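Local coordinates for putative NADP oxidoreductase BF3122 (Bacteroides fragilis, PDB 3D1L) that probably binds NADP through an N-terminal Rossmann-type domain and acts as an oxidoreductase, at the interface of chains A and B. Numbering follows the deposited sequence. Chains: chain A/B, Putative NADP oxidoreductase BF3122.

The interface of chains A and B. Residues chain A 199, 201, 244; chain B 170, 173-174, 176.
The start of the long helix 168-198 of chain B, with B:Ser173 in regular helical geometry, lies against chain A where A:Tyr199 and A:Leu201 occupy the loop just beyond the same helix of that chain and A:Met244 ends helix 235-244. The contact illustrates how a small residue may let a helix pack closely against the face of an aromatic ring. The hydroxyl OG of B:Ser173 sits 3.4 Å above the plane of the A:Tyr199 ring, over its centre, and comes within 3.5 Å of ring atom CG. The serine OG lies anti to its own carbonyl carbon (chi1 -76°), a rotation that swings it across the aromatic face; the C-O bond thus runs roughly parallel to the ring, with OG over the centre and CB over the CD2 side. Whether the hydroxyl hydrogen is directed into the ring cannot be seen, but such a placement could be mildly favourable electrostatically.

One methyl of A:Leu201, CD1, does the touching on one flank of the serine. It rests 3.9 Å from B:Ser173 CB and reaches the branch point of B:Leu174, CG, at 4.1 Å; the backbone carbonyl O of B:Gln170 also borders this methyl.

On the other flank, the selenomethionine A:Met244 bends at chi3 (50°), which sets its selenium-bound methyl CE against the chain B helix backbone, 4.1 Å from B:Ser173 CA. It meets B:Leu176 tip to tip, whereas the tyrosine and this leucine cross at about a right angle. Because the whole interface is two-fold symmetric, the same packing recurs with the chains exchanged, consistent with a dimer. The leucine methyl CD2 of B:Leu176 serves both neighbours, lying 3.8 Å from A:Met244 CE and 4.0 Å from the phenol oxygen OH of A:Tyr199.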
ATOM      1  N   TYR A 199       5.700  -8.125 -23.646  1.00 47.29           N
ATOM      2  CA  TYR A 199       5.930  -6.994 -24.547  1.00 46.53           C
ATOM      3  C   TYR A 199       7.409  -6.585 -24.716  1.00 45.76           C
ATOM      4  O   TYR A 199       7.705  -5.626 -25.441  1.00 46.24           O
ATOM      5  CB  TYR A 199       5.102  -5.770 -24.107  1.00 47.49           C
ATOM      6  CG  TYR A 199       3.600  -5.981 -24.092  1.00 48.34           C
ATOM      7  CD1 TYR A 199       2.923  -6.390 -25.245  1.00 49.16           C
ATOM      8  CD2 TYR A 199       2.844  -5.743 -22.935  1.00 48.54           C
ATOM      9  CE1 TYR A 199       1.545  -6.581 -25.245  1.00 48.74           C
ATOM     10  CE2 TYR A 199       1.451  -5.936 -22.925  1.00 47.33           C
ATOM     11  CZ  TYR A 199       0.822  -6.360 -24.087  1.00 49.33           C
ATOM     12  OH  TYR A 199      -0.541  -6.556 -24.122  1.00 50.93           O
ATOM     13  N   LEU A 201       9.527  -5.200 -22.539  1.00 40.90           N
ATOM     14  CA  LEU A 201       9.887  -3.935 -21.917  1.00 40.29           C
ATOM     15  C   LEU A 201      10.423  -4.260 -20.520  1.00 40.41           C
ATOM     16  O   LEU A 201       9.795  -5.003 -19.798  1.00 40.43           O
ATOM     17  CB  LEU A 201       8.656  -3.014 -21.853  1.00 39.46           C
ATOM     18  CG  LEU A 201       7.967  -2.667 -23.190  1.00 39.59           C
ATOM     19  CD1 LEU A 201       6.590  -2.023 -23.009  1.00 39.39           C
ATOM     20  CD2 LEU A 201       8.839  -1.772 -24.126  1.00 37.08           C
HETATM   21  N   MSE A 244      -6.478  -6.488 -24.941  1.00 50.64           N
HETATM   22  CA  MSE A 244      -5.041  -6.809 -24.971  1.00 49.53           C
HETATM   23  C   MSE A 244      -4.723  -8.013 -24.106  1.00 50.00           C
HETATM   24  O   MSE A 244      -3.653  -8.625 -24.222  1.00 50.07           O
HETATM   25  CB  MSE A 244      -4.193  -5.620 -24.503  1.00 48.94           C
HETATM   26  CG  MSE A 244      -4.513  -4.315 -25.186  1.00 47.67           C
HETATM   27 SE   MSE A 244      -3.626  -2.750 -24.360  0.70 47.52          SE
HETATM   28  CE  MSE A 244      -1.814  -3.402 -24.266  1.00 41.48           C
TER
ATOM     29  N   GLN B 170       4.031   1.172 -27.441  1.00 40.46           N
ATOM     30  CA  GLN B 170       4.755   0.946 -26.186  1.00 39.55           C
ATOM     31  C   GLN B 170       4.008   1.562 -25.000  1.00 39.76           C
ATOM     32  O   GLN B 170       3.979   0.979 -23.923  1.00 40.85           O
ATOM     33  CB  GLN B 170       6.165   1.535 -26.234  1.00 39.73           C
ATOM     34  CG  GLN B 170       7.207   0.860 -27.153  1.00 39.93           C
ATOM     35  CD  GLN B 170       8.451   1.747 -27.335  1.00 39.28           C
ATOM     36  OE1 GLN B 170       8.327   2.956 -27.538  1.00 38.35           O
ATOM     37  NE2 GLN B 170       9.642   1.154 -27.235  1.00 35.06           N
ATOM     38  N   SER B 173       1.023  -0.367 -23.678  1.00 39.20           N
ATOM     39  CA  SER B 173       1.589  -1.512 -22.976  1.00 38.67           C
ATOM     40  C   SER B 173       2.013  -1.171 -21.544  1.00 38.24           C
ATOM     41  O   SER B 173       1.710  -1.905 -20.607  1.00 39.00           O
ATOM     42  CB  SER B 173       2.792  -2.029 -23.756  1.00 38.26           C
ATOM     43  OG  SER B 173       2.361  -2.767 -24.895  1.00 39.88           O
ATOM     44  N   LEU B 174       2.724  -0.061 -21.384  1.00 38.09           N
ATOM     45  CA  LEU B 174       3.193   0.369 -20.078  1.00 38.36           C
ATOM     46  C   LEU B 174       1.994   0.714 -19.203  1.00 37.99           C
ATOM     47  O   LEU B 174       1.944   0.340 -18.039  1.00 38.73           O
ATOM     48  CB  LEU B 174       4.112   1.576 -20.220  1.00 37.50           C
ATOM     49  CG  LEU B 174       5.474   1.280 -20.844  1.00 38.24           C
ATOM     50  CD1 LEU B 174       6.095   2.590 -21.342  1.00 36.19           C
ATOM     51  CD2 LEU B 174       6.409   0.582 -19.841  1.00 33.32           C
ATOM     52  N   LEU B 176      -1.065  -0.413 -19.392  1.00 35.55           N
ATOM     53  CA  LEU B 176      -1.775  -1.621 -18.959  1.00 34.54           C
ATOM     54  C   LEU B 176      -1.101  -2.252 -17.752  1.00 34.82           C
ATOM     55  O   LEU B 176      -1.758  -2.592 -16.763  1.00 35.18           O
ATOM     56  CB  LEU B 176      -1.918  -2.643 -20.099  1.00 34.84           C
ATOM     57  CG  LEU B 176      -2.430  -4.049 -19.729  1.00 34.57           C
ATOM     58  CD1 LEU B 176      -3.918  -4.069 -19.346  1.00 34.46           C
ATOM     59  CD2 LEU B 176      -2.176  -5.032 -20.858  1.00 33.65           C
TER